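Local coordinates for ubiquitin-conjugating enzyme E2, putative (Plasmodium falciparum, PDB 2Q0V), which probably acts in ubiquitin conjugation as an E2 variant of the UEV type, a group that generally lacks catalytic activity of its own and works with an active E2 partner, at residues D82-S87 and Y123-I128. Numbering follows the deposited sequence.
Sequences DNYPDS and YTIETI
Tyr84 reaches the start of helix 125-135 with the far end of its side chain alone: its OH lies 3.7 Å from the backbone N of Ile125 and 3.9 Å from CA of Thr124. The aliphatic branch of Ile125 comes alongside the same hydroxyl, CG1 standing 4.1 Å from Tyr84 OH, so an apolar side chain flanks the phenol's polar end. Having CG anti to the backbone N (chi1 -176°) extends the ring away from its loop and spans the gap. Behind it, the peptide bond before Pro85 is cis, which folds the proline back under the ring; Pro85 CB sits 4.0 Å from the plane, over the centre of one face. Glu29 of helix 22-34 joins the phenol and the helix's first amide, its two carboxylate oxygens hydrogen-bonding separately to Tyr84 OH and Ile125 N. One acid thereby bridges the loop and the first turn of the helix. Thr124 occupies the N-cap position, and its backbone N donates to Thr127 OG1 (2.8 Å, 156°), one half of a capping box; threonine's short side chain brings OG1 back to this amide. On the loop side, Pro85 O accepts a bond from Trp119 NE1. The cis Tyr84-Pro85 step opens the YPxxPP motif of the ubiquitin-conjugating fold, which runs on to Pro89, its tyrosine hydrogen-bonded to helix 22-34 and packed against the start of helix 125-135.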
loop_
_atom_site.group_PDB
_atom_site.type_symbol
_atom_site.label_atom_id
_atom_site.label_comp_id
_atom_site.label_asym_id
_atom_site.label_seq_id
_atom_site.Cartn_x
_atom_site.Cartn_y
_atom_site.Cartn_z
ATOM N N ASP A 82 -9.987 5.708 11.751
ATOM C CA ASP A 82 -10.499 4.943 12.883
ATOM C C ASP A 82 -11.592 3.907 12.528
ATOM O O ASP A 82 -11.912 3.057 13.352
ATOM C CB ASP A 82 -10.816 5.831 14.105
ATOM C CG ASP A 82 -9.629 5.875 15.133
ATOM O OD1 ASP A 82 -9.652 5.088 16.127
ATOM O OD2 ASP A 82 -8.650 6.657 14.928
ATOM N N ASN A 83 -12.101 3.949 11.289
ATOM C CA ASN A 83 -13.026 2.931 10.771
ATOM C C ASN A 83 -12.316 1.707 10.137
ATOM O O ASN A 83 -12.976 0.734 9.717
ATOM C CB ASN A 83 -14.011 3.524 9.744
ATOM C CG ASN A 83 -14.792 4.745 10.273
ATOM O OD1 ASN A 83 -15.112 4.845 11.469
ATOM N ND2 ASN A 83 -15.099 5.681 9.362
ATOM N N TYR A 84 -10.987 1.781 10.035
ATOM C CA TYR A 84 -10.167 0.683 9.529
ATOM C C TYR A 84 -10.221 -0.532 10.463
ATOM O O TYR A 84 -10.047 -0.371 11.656
ATOM C CB TYR A 84 -8.713 1.137 9.393
ATOM C CG TYR A 84 -7.851 0.064 8.779
ATOM C CD1 TYR A 84 -7.796 -0.088 7.385
ATOM C CD2 TYR A 84 -7.141 -0.836 9.573
ATOM C CE1 TYR A 84 -7.036 -1.069 6.808
ATOM C CE2 TYR A 84 -6.362 -1.840 8.988
ATOM C CZ TYR A 84 -6.314 -1.937 7.602
ATOM O OH TYR A 84 -5.564 -2.901 6.994
ATOM N N PRO A 85 -10.374 -1.761 9.928
ATOM C CA PRO A 85 -10.360 -2.276 8.551
ATOM C C PRO A 85 -11.647 -2.250 7.750
ATOM O O PRO A 85 -11.639 -2.701 6.607
ATOM C CB PRO A 85 -9.953 -3.734 8.745
ATOM C CG PRO A 85 -10.566 -4.107 10.009
ATOM C CD PRO A 85 -10.511 -2.864 10.900
ATOM N N ASP A 86 -12.742 -1.743 8.313
ATOM C CA ASP A 86 -14.009 -1.764 7.584
ATOM C C ASP A 86 -14.049 -0.786 6.405
ATOM O O ASP A 86 -14.764 -1.013 5.420
ATOM C CB ASP A 86 -15.196 -1.588 8.541
ATOM C CG ASP A 86 -15.361 -2.784 9.460
ATOM O OD1 ASP A 86 -15.718 -3.892 8.966
ATOM O OD2 ASP A 86 -15.095 -2.629 10.667
ATOM N N SER A 87 -13.264 0.283 6.505
ATOM C CA SER A 87 -13.115 1.252 5.433
ATOM C C SER A 87 -11.702 1.169 4.846
ATOM O O SER A 87 -10.767 0.848 5.574
ATOM C CB SER A 87 -13.369 2.663 5.970
ATOM O OG SER A 87 -14.749 2.829 6.288
ATOM N N TYR A 123 -9.071 -7.547 3.172
ATOM C CA TYR A 123 -7.863 -7.007 2.554
ATOM C C TYR A 123 -7.020 -6.295 3.619
ATOM O O TYR A 123 -7.528 -5.908 4.688
ATOM C CB TYR A 123 -8.211 -6.043 1.406
ATOM C CG TYR A 123 -9.082 -6.632 0.291
ATOM C CD1 TYR A 123 -9.008 -7.983 -0.059
ATOM C CD2 TYR A 123 -9.961 -5.832 -0.416
ATOM C CE1 TYR A 123 -9.794 -8.507 -1.068
ATOM C CE2 TYR A 123 -10.746 -6.354 -1.446
ATOM C CZ TYR A 123 -10.653 -7.678 -1.759
ATOM O OH TYR A 123 -11.434 -8.179 -2.783
ATOM N N THR A 124 -5.721 -6.152 3.331
ATOM C CA THR A 124 -4.742 -5.592 4.271
ATOM C C THR A 124 -3.925 -4.517 3.584
ATOM O O THR A 124 -4.032 -4.317 2.385
ATOM C CB THR A 124 -3.766 -6.688 4.827
ATOM O OG1 THR A 124 -3.121 -7.369 3.747
ATOM C CG2 THR A 124 -4.513 -7.737 5.664
ATOM N N ILE A 125 -3.116 -3.818 4.362
ATOM C CA ILE A 125 -2.044 -2.994 3.828
ATOM C C ILE A 125 -1.240 -3.786 2.775
ATOM O O ILE A 125 -0.992 -3.282 1.676
ATOM C CB ILE A 125 -1.157 -2.455 4.979
ATOM C CG1 ILE A 125 -1.955 -1.415 5.789
ATOM C CG2 ILE A 125 0.122 -1.820 4.425
ATOM C CD1 ILE A 125 -1.677 -1.412 7.250
ATOM N N GLU A 126 -0.883 -5.027 3.094
ATOM C CA GLU A 126 -0.177 -5.893 2.164
ATOM C C GLU A 126 -0.934 -6.131 0.841
ATOM O O GLU A 126 -0.343 -5.970 -0.236
ATOM C CB GLU A 126 0.226 -7.188 2.852
ATOM C CG GLU A 126 0.822 -8.258 1.964
ATOM C CD GLU A 126 1.306 -9.494 2.761
ATOM O OE1 GLU A 126 1.272 -9.468 4.034
ATOM O OE2 GLU A 126 1.719 -10.494 2.106
ATOM N N THR A 127 -2.226 -6.450 0.919
ATOM C CA THR A 127 -3.080 -6.577 -0.294
ATOM C C THR A 127 -2.965 -5.380 -1.240
ATOM O O THR A 127 -2.959 -5.542 -2.468
ATOM C CB THR A 127 -4.599 -6.750 0.048
ATOM O OG1 THR A 127 -4.745 -7.659 1.137
ATOM C CG2 THR A 127 -5.356 -7.314 -1.118
ATOM N N ILE A 128 -2.922 -4.187 -0.655
ATOM C CA ILE A 128 -2.835 -2.949 -1.417
ATOM C C ILE A 128 -1.470 -2.885 -2.116
ATOM O O ILE A 128 -1.390 -2.687 -3.306
ATOM C CB ILE A 128 -3.027 -1.719 -0.495
ATOM C CG1 ILE A 128 -4.443 -1.713 0.133
ATOM C CG2 ILE A 128 -2.659 -0.408 -1.259
ATOM C CD1 ILE A 128 -4.602 -0.684 1.302
#